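Local coordinates for heavy metal cation tricomponent efflux pump ZneA(CzcA-like) (Cupriavidus metallidurans, PDB 4K0J), which probably exports zinc ions across the inner membrane in exchange for protons, as the RND-family pump of a tripartite heavy-metal efflux system, at residues I42-S47 against F97-E102; Q454-K459 against F849-R854; A401-E406 against L962-V967; P129-I134 against I283-K288. One frame throughout, in Å; residues are numbered along the deposited sequence.

Contact 1 (I42-S47 against F97-E102); sequences IADTTS and FKDGAE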
loop_
_atom_site.group_PDB
_atom_site.type_symbol
_atom_site.label_atom_id
_atom_site.label_comp_id
_atom_site.label_asym_id
_atom_site.label_seq_id
_atom_site.Cartn_x
_atom_site.Cartn_y
_atom_site.Cartn_z
ATOM N N ILE C 42 -4.390 -17.831 14.597
ATOM C CA ILE C 42 -4.291 -19.071 13.836
ATOM C C ILE C 42 -4.838 -18.888 12.431
ATOM O O ILE C 42 -4.351 -19.497 11.482
ATOM C CB ILE C 42 -5.074 -20.196 14.548
ATOM C CG1 ILE C 42 -4.458 -20.480 15.917
ATOM C CG2 ILE C 42 -5.101 -21.458 13.723
ATOM C CD1 ILE C 42 -2.954 -20.645 15.885
ATOM N N ALA C 43 -5.841 -18.022 12.315
ATOM C CA ALA C 43 -6.561 -17.785 11.067
ATOM C C ALA C 43 -5.669 -17.493 9.868
ATOM O O ALA C 43 -4.529 -17.050 10.015
ATOM C CB ALA C 43 -7.539 -16.646 11.251
ATOM N N ASP C 44 -6.214 -17.743 8.681
ATOM C CA ASP C 44 -5.574 -17.369 7.433
ATOM C C ASP C 44 -6.207 -16.073 6.936
ATOM O O ASP C 44 -7.259 -15.665 7.426
ATOM C CB ASP C 44 -5.744 -18.481 6.400
ATOM C CG ASP C 44 -5.220 -19.818 6.894
ATOM O OD1 ASP C 44 -5.865 -20.853 6.613
ATOM O OD2 ASP C 44 -4.163 -19.833 7.562
ATOM N N THR C 45 -5.564 -15.426 5.970
ATOM C CA THR C 45 -6.061 -14.161 5.445
ATOM C C THR C 45 -7.336 -14.354 4.629
ATOM O O THR C 45 -7.293 -14.825 3.491
ATOM C CB THR C 45 -5.015 -13.491 4.566
ATOM O OG1 THR C 45 -3.722 -13.692 5.144
ATOM C CG2 THR C 45 -5.296 -12.003 4.457
ATOM N N THR C 46 -8.469 -13.979 5.216
ATOM C CA THR C 46 -9.768 -14.155 4.571
ATOM C C THR C 46 -10.635 -12.901 4.607
ATOM O O THR C 46 -10.445 -12.023 5.447
ATOM C CB THR C 46 -10.560 -15.317 5.204
ATOM O OG1 THR C 46 -11.892 -15.321 4.682
ATOM C CG2 THR C 46 -10.619 -15.166 6.718
ATOM N N SER C 47 -11.587 -12.830 3.688
ATOM C CA SER C 47 -12.541 -11.735 3.655
ATOM C C SER C 47 -13.779 -12.163 2.886
ATOM O O SER C 47 -13.683 -12.879 1.887
ATOM C CB SER C 47 -11.924 -10.494 3.015
ATOM O OG SER C 47 -12.797 -9.389 3.130
ATOM N N PHE C 97 -7.278 -16.284 1.072
ATOM C CA PHE C 97 -6.134 -15.986 0.210
ATOM C C PHE C 97 -4.929 -16.881 0.483
ATOM O O PHE C 97 -4.941 -17.696 1.404
ATOM C CB PHE C 97 -5.718 -14.526 0.375
ATOM C CG PHE C 97 -6.748 -13.540 -0.098
ATOM C CD1 PHE C 97 -7.855 -13.243 0.678
ATOM C CD2 PHE C 97 -6.601 -12.897 -1.314
ATOM C CE1 PHE C 97 -8.800 -12.336 0.245
ATOM C CE2 PHE C 97 -7.544 -11.982 -1.748
ATOM C CZ PHE C 97 -8.644 -11.702 -0.968
ATOM N N LYS C 98 -3.892 -16.732 -0.335
ATOM C CA LYS C 98 -2.642 -17.451 -0.119
ATOM C C LYS C 98 -1.902 -16.783 1.024
ATOM O O LYS C 98 -2.267 -15.691 1.438
ATOM C CB LYS C 98 -1.779 -17.447 -1.386
ATOM C CG LYS C 98 -1.914 -18.692 -2.253
ATOM C CD LYS C 98 -1.382 -19.932 -1.539
ATOM C CE LYS C 98 -1.521 -21.182 -2.403
ATOM N NZ LYS C 98 -1.119 -22.417 -1.671
ATOM N N ASP C 99 -0.868 -17.438 1.538
ATOM C CA ASP C 99 -0.084 -16.868 2.629
ATOM C C ASP C 99 0.907 -15.813 2.143
ATOM O O ASP C 99 1.483 -15.929 1.055
ATOM C CB ASP C 99 0.628 -17.958 3.430
ATOM C CG ASP C 99 -0.137 -18.351 4.677
ATOM O OD1 ASP C 99 -1.363 -18.102 4.726
ATOM O OD2 ASP C 99 0.486 -18.905 5.608
ATOM N N GLY C 100 1.091 -14.780 2.961
ATOM C CA GLY C 100 1.918 -13.649 2.591
ATOM C C GLY C 100 1.067 -12.529 2.032
ATOM O O GLY C 100 1.533 -11.401 1.866
ATOM N N ALA C 101 -0.191 -12.845 1.738
ATOM C CA ALA C 101 -1.125 -11.859 1.210
ATOM C C ALA C 101 -1.572 -10.911 2.313
ATOM O O ALA C 101 -2.302 -11.306 3.223
ATOM C CB ALA C 101 -2.323 -12.544 0.573
ATOM N N GLU C 102 -1.128 -9.661 2.222
ATOM C CA GLU C 102 -1.432 -8.654 3.230
ATOM C C GLU C 102 -2.925 -8.309 3.221
ATOM O O GLU C 102 -3.554 -8.268 2.162
ATOM C CB GLU C 102 -0.570 -7.410 3.003
ATOM C CG GLU C 102 -0.465 -6.488 4.205
ATOM C CD GLU C 102 -1.660 -5.568 4.341
ATOM O OE1 GLU C 102 -1.955 -4.830 3.374
ATOM O OE2 GLU C 102 -2.309 -5.593 5.408
#

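Contact 2 (Q454-K459 against F849-R854); sequences QRIEYK and FENQQR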
loop_
_atom_site.group_PDB
_atom_site.type_symbol
_atom_site.label_atom_id
_atom_site.label_comp_id
_atom_site.label_asym_id
_atom_site.label_seq_id
_atom_site.Cartn_x
_atom_site.Cartn_y
_atom_site.Cartn_z
ATOM N N GLN C 454 4.263 -23.387 6.894
ATOM C CA GLN C 454 3.564 -22.112 6.916
ATOM C C GLN C 454 2.203 -22.257 7.592
ATOM O O GLN C 454 1.968 -23.213 8.328
ATOM C CB GLN C 454 3.405 -21.576 5.492
ATOM C CG GLN C 454 4.728 -21.383 4.757
ATOM C CD GLN C 454 4.548 -21.067 3.282
ATOM O OE1 GLN C 454 3.474 -21.272 2.715
ATOM N NE2 GLN C 454 5.603 -20.564 2.653
ATOM N N ARG C 455 1.318 -21.297 7.338
ATOM C CA ARG C 455 -0.036 -21.302 7.889
ATOM C C ARG C 455 -0.086 -21.432 9.411
ATOM O O ARG C 455 0.702 -20.821 10.140
ATOM C CB ARG C 455 -0.881 -22.419 7.267
ATOM C CG ARG C 455 -0.875 -22.470 5.750
ATOM C CD ARG C 455 -1.693 -23.658 5.268
ATOM N NE ARG C 455 -1.528 -24.812 6.152
ATOM C CZ ARG C 455 -2.224 -25.941 6.057
ATOM N NH1 ARG C 455 -3.144 -26.088 5.111
ATOM N NH2 ARG C 455 -2.002 -26.928 6.914
ATOM N N ILE C 456 -1.021 -22.256 9.873
ATOM C CA ILE C 456 -1.326 -22.377 11.290
ATOM C C ILE C 456 -0.219 -23.072 12.087
ATOM O O ILE C 456 0.098 -22.659 13.206
ATOM C CB ILE C 456 -2.699 -23.068 11.502
ATOM C CG1 ILE C 456 -2.633 -24.559 11.187
ATOM C CG2 ILE C 456 -3.756 -22.430 10.609
ATOM C CD1 ILE C 456 -3.990 -25.169 10.921
ATOM N N GLU C 457 0.385 -24.106 11.505
ATOM C CA GLU C 457 1.435 -24.855 12.187
ATOM C C GLU C 457 2.694 -24.008 12.317
ATOM O O GLU C 457 3.591 -24.317 13.101
ATOM C CB GLU C 457 1.735 -26.176 11.468
ATOM C CG GLU C 457 2.237 -26.032 10.040
ATOM C CD GLU C 457 1.115 -25.991 9.021
ATOM O OE1 GLU C 457 -0.065 -25.912 9.426
ATOM O OE2 GLU C 457 1.419 -26.040 7.812
ATOM N N TYR C 458 2.750 -22.930 11.544
ATOM C CA TYR C 458 3.820 -21.957 11.686
ATOM C C TYR C 458 3.447 -20.898 12.719
ATOM O O TYR C 458 4.227 -20.626 13.630
ATOM C CB TYR C 458 4.141 -21.302 10.343
ATOM C CG TYR C 458 5.053 -20.101 10.446
ATOM C CD1 TYR C 458 6.431 -20.252 10.469
ATOM C CD2 TYR C 458 4.533 -18.813 10.513
ATOM C CE1 TYR C 458 7.266 -19.153 10.559
ATOM C CE2 TYR C 458 5.354 -17.716 10.605
ATOM C CZ TYR C 458 6.718 -17.887 10.626
ATOM O OH TYR C 458 7.530 -16.779 10.717
ATOM N N LYS C 459 2.262 -20.302 12.574
ATOM C CA LYS C 459 1.808 -19.264 13.504
ATOM C C LYS C 459 1.851 -19.753 14.950
ATOM O O LYS C 459 2.176 -18.997 15.867
ATOM C CB LYS C 459 0.391 -18.805 13.159
ATOM C CG LYS C 459 0.252 -18.163 11.791
ATOM C CD LYS C 459 -1.163 -18.324 11.252
ATOM C CE LYS C 459 -1.210 -18.082 9.753
ATOM N NZ LYS C 459 -2.480 -18.562 9.140
ATOM N N PHE C 849 -7.890 -32.722 7.981
ATOM C CA PHE C 849 -7.290 -33.692 7.078
ATOM C C PHE C 849 -6.191 -33.000 6.280
ATOM O O PHE C 849 -5.069 -33.503 6.176
ATOM C CB PHE C 849 -8.361 -34.264 6.143
ATOM C CG PHE C 849 -7.810 -34.963 4.927
ATOM C CD1 PHE C 849 -7.784 -34.325 3.698
ATOM C CD2 PHE C 849 -7.321 -36.257 5.013
ATOM C CE1 PHE C 849 -7.281 -34.963 2.580
ATOM C CE2 PHE C 849 -6.820 -36.900 3.896
ATOM C CZ PHE C 849 -6.798 -36.251 2.680
ATOM N N GLU C 850 -6.520 -31.836 5.727
ATOM C CA GLU C 850 -5.556 -31.050 4.970
ATOM C C GLU C 850 -4.439 -30.562 5.879
ATOM O O GLU C 850 -3.275 -30.495 5.474
ATOM C CB GLU C 850 -6.238 -29.865 4.282
ATOM C CG GLU C 850 -5.267 -28.911 3.603
ATOM C CD GLU C 850 -5.935 -28.024 2.573
ATOM O OE1 GLU C 850 -5.678 -26.801 2.582
ATOM O OE2 GLU C 850 -6.708 -28.554 1.746
ATOM N N ASN C 851 -4.801 -30.220 7.111
ATOM C CA ASN C 851 -3.817 -29.830 8.109
ATOM C C ASN C 851 -2.802 -30.954 8.338
ATOM O O ASN C 851 -1.587 -30.727 8.311
ATOM C CB ASN C 851 -4.504 -29.433 9.422
ATOM C CG ASN C 851 -5.208 -28.085 9.336
ATOM O OD1 ASN C 851 -4.940 -27.286 8.436
ATOM N ND2 ASN C 851 -6.102 -27.823 10.285
ATOM N N GLN C 852 -3.311 -32.167 8.542
ATOM C CA GLN C 852 -2.470 -33.348 8.719
ATOM C C GLN C 852 -1.573 -33.573 7.511
ATOM O O GLN C 852 -0.386 -33.867 7.659
ATOM C CB GLN C 852 -3.330 -34.592 8.948
ATOM C CG GLN C 852 -2.531 -35.885 9.086
ATOM C CD GLN C 852 -3.355 -37.122 8.762
ATOM O OE1 GLN C 852 -3.655 -37.931 9.641
ATOM N NE2 GLN C 852 -3.718 -37.279 7.492
ATOM N N GLN C 853 -2.145 -33.435 6.317
ATOM C CA GLN C 853 -1.382 -33.604 5.081
ATOM C C GLN C 853 -0.214 -32.621 4.971
ATOM O O GLN C 853 0.932 -33.028 4.756
ATOM C CB GLN C 853 -2.292 -33.493 3.855
ATOM C CG GLN C 853 -3.103 -34.745 3.571
ATOM C CD GLN C 853 -3.771 -34.712 2.210
ATOM O OE1 GLN C 853 -4.372 -33.709 1.823
ATOM N NE2 GLN C 853 -3.664 -35.812 1.473
ATOM N N ARG C 854 -0.507 -31.334 5.121
ATOM C CA ARG C 854 0.523 -30.305 5.032
ATOM C C ARG C 854 1.597 -30.484 6.103
ATOM O O ARG C 854 2.790 -30.342 5.827
ATOM C CB ARG C 854 -0.099 -28.911 5.135
ATOM C CG ARG C 854 -1.052 -28.569 4.003
ATOM C CD ARG C 854 -0.349 -28.615 2.653
ATOM N NE ARG C 854 -1.267 -28.339 1.549
ATOM C CZ ARG C 854 -0.913 -28.321 0.267
ATOM N NH1 ARG C 854 0.345 -28.562 -0.080
ATOM N NH2 ARG C 854 -1.816 -28.061 -0.669
#

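Contact 3 (A401-E406 against L962-V967); sequences AIVVME and LMTATV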
loop_
_atom_site.group_PDB
_atom_site.type_symbol
_atom_site.label_atom_id
_atom_site.label_comp_id
_atom_site.label_asym_id
_atom_site.label_seq_id
_atom_site.Cartn_x
_atom_site.Cartn_y
_atom_site.Cartn_z
ATOM N N ALA C 401 26.727 -24.036 29.270
ATOM C CA ALA C 401 27.476 -23.458 30.382
ATOM C C ALA C 401 27.908 -24.477 31.430
ATOM O O ALA C 401 29.008 -24.383 31.965
ATOM C CB ALA C 401 26.672 -22.339 31.035
ATOM N N ILE C 402 27.048 -25.445 31.728
ATOM C CA ILE C 402 27.320 -26.369 32.828
ATOM C C ILE C 402 28.449 -27.354 32.527
ATOM O O ILE C 402 29.060 -27.897 33.446
ATOM C CB ILE C 402 26.058 -27.140 33.273
ATOM C CG1 ILE C 402 25.649 -28.171 32.222
ATOM C CG2 ILE C 402 24.916 -26.179 33.571
ATOM C CD1 ILE C 402 24.405 -28.945 32.596
ATOM N N VAL C 403 28.726 -27.581 31.249
ATOM C CA VAL C 403 29.822 -28.464 30.863
ATOM C C VAL C 403 31.164 -27.826 31.200
ATOM O O VAL C 403 32.108 -28.510 31.597
ATOM C CB VAL C 403 29.783 -28.795 29.364
ATOM C CG1 VAL C 403 28.662 -29.779 29.070
ATOM C CG2 VAL C 403 29.616 -27.527 28.550
ATOM N N VAL C 404 31.230 -26.508 31.039
ATOM C CA VAL C 404 32.417 -25.736 31.369
ATOM C C VAL C 404 32.668 -25.798 32.869
ATOM O O VAL C 404 33.761 -26.147 33.320
ATOM C CB VAL C 404 32.244 -24.268 30.955
ATOM C CG1 VAL C 404 33.525 -23.495 31.197
ATOM C CG2 VAL C 404 31.819 -24.179 29.494
ATOM N N MET C 405 31.632 -25.466 33.633
ATOM C CA MET C 405 31.678 -25.514 35.089
ATOM C C MET C 405 32.062 -26.899 35.600
ATOM O O MET C 405 32.810 -27.024 36.570
ATOM C CB MET C 405 30.323 -25.101 35.668
ATOM C CG MET C 405 30.228 -25.234 37.172
ATOM S SD MET C 405 31.462 -24.240 38.025
ATOM C CE MET C 405 30.954 -22.590 37.549
ATOM N N GLU C 406 31.547 -27.937 34.946
ATOM C CA GLU C 406 31.885 -29.307 35.315
ATOM C C GLU C 406 33.354 -29.563 35.015
ATOM O O GLU C 406 34.049 -30.218 35.791
ATOM C CB GLU C 406 31.007 -30.310 34.556
ATOM C CG GLU C 406 30.818 -31.655 35.259
ATOM C CD GLU C 406 32.050 -32.544 35.202
ATOM O OE1 GLU C 406 32.859 -32.394 34.263
ATOM O OE2 GLU C 406 32.211 -33.400 36.099
ATOM N N LEU C 962 25.392 -36.753 32.291
ATOM C CA LEU C 962 24.260 -36.965 33.191
ATOM C C LEU C 962 23.635 -35.645 33.628
ATOM O O LEU C 962 22.411 -35.525 33.718
ATOM C CB LEU C 962 24.680 -37.769 34.423
ATOM C CG LEU C 962 24.975 -39.254 34.209
ATOM C CD1 LEU C 962 25.057 -39.976 35.542
ATOM C CD2 LEU C 962 23.926 -39.885 33.312
ATOM N N MET C 963 24.482 -34.655 33.891
ATOM C CA MET C 963 24.028 -33.354 34.365
ATOM C C MET C 963 23.183 -32.662 33.304
ATOM O O MET C 963 22.056 -32.231 33.574
ATOM C CB MET C 963 25.228 -32.486 34.747
ATOM C CG MET C 963 24.951 -31.471 35.839
ATOM S SD MET C 963 26.460 -30.798 36.564
ATOM C CE MET C 963 27.244 -30.099 35.114
ATOM N N THR C 964 23.731 -32.576 32.095
ATOM C CA THR C 964 23.019 -31.998 30.961
ATOM C C THR C 964 21.706 -32.732 30.714
ATOM O O THR C 964 20.645 -32.113 30.582
ATOM C CB THR C 964 23.858 -32.069 29.675
ATOM O OG1 THR C 964 24.240 -33.427 29.424
ATOM C CG2 THR C 964 25.111 -31.212 29.800
ATOM N N ALA C 965 21.790 -34.058 30.662
ATOM C CA ALA C 965 20.638 -34.909 30.392
ATOM C C ALA C 965 19.599 -34.851 31.503
ATOM O O ALA C 965 18.474 -35.321 31.333
ATOM C CB ALA C 965 21.080 -36.337 30.168
ATOM N N THR C 966 19.981 -34.291 32.646
ATOM C CA THR C 966 19.037 -34.123 33.742
ATOM C C THR C 966 18.350 -32.764 33.691
ATOM O O THR C 966 17.122 -32.687 33.712
ATOM C CB THR C 966 19.705 -34.304 35.107
ATOM O OG1 THR C 966 20.250 -35.627 35.197
ATOM C CG2 THR C 966 18.687 -34.108 36.215
ATOM N N VAL C 967 19.139 -31.695 33.627
ATOM C CA VAL C 967 18.556 -30.356 33.564
ATOM C C VAL C 967 17.668 -30.197 32.333
ATOM O O VAL C 967 16.599 -29.588 32.403
ATOM C CB VAL C 967 19.621 -29.243 33.589
ATOM C CG1 VAL C 967 20.188 -29.085 34.984
ATOM C CG2 VAL C 967 20.722 -29.531 32.587
#

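Contact 4 (P129-I134 against I283-K288); sequences PLTSPI and ITLLLK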
loop_
_atom_site.group_PDB
_atom_site.type_symbol
_atom_site.label_atom_id
_atom_site.label_comp_id
_atom_site.label_asym_id
_atom_site.label_seq_id
_atom_site.Cartn_x
_atom_site.Cartn_y
_atom_site.Cartn_z
ATOM N N PRO C 129 -16.552 -6.705 8.043
ATOM C CA PRO C 129 -15.509 -6.110 8.890
ATOM C C PRO C 129 -14.188 -6.884 8.888
ATOM O O PRO C 129 -14.181 -8.109 8.770
ATOM C CB PRO C 129 -16.143 -6.126 10.293
ATOM C CG PRO C 129 -17.348 -7.006 10.189
ATOM C CD PRO C 129 -17.814 -6.872 8.780
ATOM N N LEU C 130 -13.079 -6.162 9.018
ATOM C CA LEU C 130 -11.751 -6.769 8.982
ATOM C C LEU C 130 -11.363 -7.346 10.342
ATOM O O LEU C 130 -10.719 -6.687 11.166
ATOM C CB LEU C 130 -10.701 -5.763 8.501
ATOM C CG LEU C 130 -9.277 -6.297 8.335
ATOM C CD1 LEU C 130 -9.239 -7.462 7.371
ATOM C CD2 LEU C 130 -8.339 -5.200 7.867
ATOM N N THR C 131 -11.758 -8.594 10.558
ATOM C CA THR C 131 -11.506 -9.280 11.813
ATOM C C THR C 131 -11.196 -10.746 11.551
ATOM O O THR C 131 -11.605 -11.303 10.534
ATOM C CB THR C 131 -12.721 -9.172 12.763
ATOM O OG1 THR C 131 -12.554 -10.066 13.867
ATOM C CG2 THR C 131 -14.006 -9.535 12.038
ATOM N N SER C 132 -10.457 -11.355 12.470
ATOM C CA SER C 132 -10.163 -12.776 12.426
ATOM C C SER C 132 -11.326 -13.535 13.039
ATOM O O SER C 132 -12.056 -12.988 13.870
ATOM C CB SER C 132 -8.880 -13.060 13.208
ATOM O OG SER C 132 -8.704 -14.442 13.442
ATOM N N PRO C 133 -11.510 -14.804 12.637
ATOM C CA PRO C 133 -12.503 -15.688 13.257
ATOM C C PRO C 133 -12.284 -15.870 14.757
ATOM O O PRO C 133 -13.144 -16.433 15.432
ATOM C CB PRO C 133 -12.286 -17.018 12.531
ATOM C CG PRO C 133 -10.944 -16.897 11.892
ATOM C CD PRO C 133 -10.839 -15.465 11.510
ATOM N N ILE C 134 -11.143 -15.410 15.262
ATOM C CA ILE C 134 -10.885 -15.378 16.696
ATOM C C ILE C 134 -10.847 -13.944 17.220
ATOM O O ILE C 134 -10.219 -13.664 18.241
ATOM C CB ILE C 134 -9.554 -16.058 17.049
ATOM C CG1 ILE C 134 -8.377 -15.279 16.464
ATOM C CG2 ILE C 134 -9.542 -17.492 16.558
ATOM C CD1 ILE C 134 -7.065 -15.603 17.126
ATOM N N ILE C 283 -21.171 -8.608 20.322
ATOM C CA ILE C 283 -19.926 -9.314 20.054
ATOM C C ILE C 283 -18.847 -8.313 19.628
ATOM O O ILE C 283 -18.916 -7.729 18.537
ATOM C CB ILE C 283 -20.116 -10.360 18.940
ATOM C CG1 ILE C 283 -21.417 -11.141 19.152
ATOM C CG2 ILE C 283 -18.928 -11.296 18.876
ATOM C CD1 ILE C 283 -21.724 -12.153 18.062
ATOM N N THR C 284 -17.861 -8.108 20.498
ATOM C CA THR C 284 -16.791 -7.155 20.230
ATOM C C THR C 284 -15.757 -7.775 19.312
ATOM O O THR C 284 -15.080 -8.739 19.681
ATOM C CB THR C 284 -16.107 -6.708 21.521
ATOM O OG1 THR C 284 -17.096 -6.221 22.437
ATOM C CG2 THR C 284 -15.086 -5.611 21.228
ATOM N N LEU C 285 -15.639 -7.216 18.114
ATOM C CA LEU C 285 -14.796 -7.805 17.087
ATOM C C LEU C 285 -13.418 -7.174 17.053
ATOM O O LEU C 285 -13.262 -6.017 16.657
ATOM C CB LEU C 285 -15.460 -7.687 15.719
ATOM C CG LEU C 285 -16.896 -8.213 15.692
ATOM C CD1 LEU C 285 -17.480 -8.159 14.288
ATOM C CD2 LEU C 285 -16.939 -9.622 16.242
ATOM N N LEU C 286 -12.423 -7.950 17.472
ATOM C CA LEU C 286 -11.038 -7.523 17.439
ATOM C C LEU C 286 -10.615 -7.247 16.004
ATOM O O LEU C 286 -10.672 -8.139 15.154
ATOM C CB LEU C 286 -10.137 -8.600 18.050
ATOM C CG LEU C 286 -8.647 -8.263 18.136
ATOM C CD1 LEU C 286 -8.371 -7.324 19.304
ATOM C CD2 LEU C 286 -7.821 -9.529 18.243
ATOM N N LEU C 287 -10.210 -6.003 15.747
ATOM C CA LEU C 287 -9.648 -5.607 14.460
ATOM C C LEU C 287 -8.462 -6.492 14.144
ATOM O O LEU C 287 -7.687 -6.838 15.032
ATOM C CB LEU C 287 -9.206 -4.140 14.492
ATOM C CG LEU C 287 -8.310 -3.665 13.344
ATOM C CD1 LEU C 287 -9.065 -3.694 12.019
ATOM C CD2 LEU C 287 -7.742 -2.290 13.611
ATOM N N LYS C 288 -8.333 -6.867 12.879
ATOM C CA LYS C 288 -7.281 -7.777 12.458
ATOM C C LYS C 288 -5.898 -7.233 12.790
ATOM O O LYS C 288 -5.632 -6.044 12.617
ATOM C CB LYS C 288 -7.388 -8.050 10.957
ATOM C CG LYS C 288 -6.510 -9.188 10.457
ATOM C CD LYS C 288 -6.851 -10.497 11.157
ATOM C CE LYS C 288 -6.020 -11.634 10.599
ATOM N NZ LYS C 288 -6.064 -11.616 9.119
#

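Contact 1 (I42-S47 against F97-E102)
Thr45 and Phe97 meet at one end of a pair of antiparallel neighbours, strands 46-52 and 90-97, in a sheet of the periplasmic porter domain of this RND pump. Segment 97-102 carries the chain from strand 90-97 to helix 103-113, part of a beta-alpha-beta crossover that ends in strand 126-127.

The backbone gives one sound hydrogen bond. Phe97 N donates to Thr45 O at 2.8 Å, with an N-H...O angle of 163°. The pairing goes on beyond it through backbone bonds of Ser47 with Val95. After Phe97 the chain leaves the sheet in a type II beta turn from Lys98 to Ala101.

A second, weak bond runs from Thr45 OG1 to Ala101 O, 3.4 Å apart. Thr45 CG2 is anti to the backbone N, and this methyl also faces Ala101 O. Both branches of the threonine therefore meet the carbonyl at the end of the turn.

The aromatic contact is made at an edge. Thr45 O lies in the plane of the Phe97 ring beside CD1, and Thr46 CA follows near the same plane.

The charges are alike. Asp44 OD2 and Asp99 OD1 are 4.3 Å apart. Lys459 NZ bridges to Asp44 OD2 and probably offsets the repulsion. Asp99 OD2 takes a weak bond from Arg455 N, while Asp99 OD1 is the oxygen nearer to Asp44 OD2.

Contact 2 (Q454-K459 against F849-R854)
The Arg455 guanidinium meets Glu850, Asn851 and Arg854 of the opposite helix. Over one face lies the start of the Arg854 side chain, with CG 3.1 Å above the plane and offset toward the rim. At the edge, near the plane, are Glu457 and Glu850. The Glu850 carboxylate is nearly coplanar with the guanidinium. The Asn851 amide plane stands at 90° to it, and its OD1 is neither over the face nor at the edge. The distance from Arg455 NH2 to Asn851 OD1 is 3.3 Å, but the angle is too poor for a hydrogen bond.

Arg455 holds a salt-bridge network. Arg455 NH1 faces Glu850 OE1 in a long bridge of 3.7 Å. Arg455 NH2 gives a weak bond to Glu457 OE1, two residues on in its own segment, at 3.3 Å. The Arg455 chain is bent at chi3 (-37°), which turns NE out of the extended line.

Beside the network, Ile456 CD1 packs against the Asn851 amide, 3.5 Å from Asn851 CG. The two side chains cross at about a right angle. Phe546 touches Ile456, Glu457 and Asn851.

The short helix 455-460 here meets the start of helix 848-873, which runs on into a predicted transmembrane segment. The axes pass 10.5 Å apart at 68°. The contact thus lies where the membrane helices meet the porter domain. Arg455 NH1 and Arg854 NE are 4.6 Å apart. The two carboxylates probably temper this like charge, through bonds that are long or weak.

Contact 3 (A401-E406 against L962-V967)
Thr964 OG1 has three acceptors within hydrogen-bonding reach: Asn927 OD1, Val961 O and Pro960 O. They compete for its one proton. The hydroxyl sits between the backbone N and the carbonyl carbon (chi1 56°). The methyl CG2 is anti to the carbonyl carbon and meets the other helix instead. Thr964 CG2 touches Ile402 CD1 at 3.7 Å and Val403 CG1 at 3.9 Å. The hydroxyl is thus used by its own helix and by Asn927 of helix 911-939, while the methyl faces Ile402 and Val403.

Helices 399-411 and 958-970 belong to the transmembrane bundle of the RND fold, in the fourth and eleventh predicted membrane segments. Their axes here pass 10.0 Å apart at 148°, closer to antiparallel than to perpendicular. All touching residues are buried. Leu349 and Val362, on two further helices, pack on Ile402.

The Met963 chain bends at chi3 (58°) and meets Ile402 with its terminal methyl, Met963 CE lying 3.7 Å from Ile402 CB. Met963 CE also lies 3.8 Å from Glu406 CB, so it touches two residues one helical turn apart. Ile402 CD1 also meets Val967 CG2 at 3.7 Å, one turn beyond Met963.

Contact 4 (P129-I134 against I283-K288)
Leu130, ahead of the chain corner at 133-134 that leads into strand 135-143, meets Lys288 at the end of strand 280-287. These two strands pair in an antiparallel sheet of the porter domain. Lys288 N donates to Leu130 O at 2.9 Å, with an N-H...O angle of 150°.

Leu130 is the centre of an inverse gamma turn, in which Thr131 N gives a weak bond to Pro129 O. Thr131 OG1 is anti to the backbone N (chi1 169°). Thr131 OG1 lies 3.0 Å from both Leu286 O and Ser132 O. Its single proton cannot fully serve both.

Ser132 OG accepts from Ile134 N at 3.2 Å, which makes an ST turn at the corner. The same hydroxyl is hydrogen-bonded to Asp41 OD2, so its oxygen has two partners, Ile134 N and Asp41 OD2. Lys288 NZ leads away from the contact to a salt bridge with Asp103 OD2.

The apolar parts pack around these bonds. Lys288 CB meets Leu130 CG at 3.7 Å, and the two side chains cross at about a right angle. Leu287 also packs on Pro77 of a neighbouring subunit. Pro129 CG touches Leu285 CD1 at 4.3 Å. Further along the lysine chain, Lys288 CD lies 3.9 Å from Ser132 CB.

Overall arrangement
Contacts 1, 2 and 4 form a connected group, while contact 3 lies apart in the membrane. Contact 1 is in the middle, its centre 13 Å from that of contact 2 and 14 Å from that of contact 4. It joins contact 2 through polar bonds: Lys459 NZ meets Asp44 OD2 at 2.6 Å and probably bonds to Ala43 O. It joins contact 4 by packing of Ala43 CB on Ser132 and Pro133. Contacts 2 and 4 do not touch, with nearest atoms about 8 Å apart. Contact 3 is nearest to contact 2, at about 24 Å between nearest atoms. In sequence, contact 2 is nested inside the loop closed by contact 3.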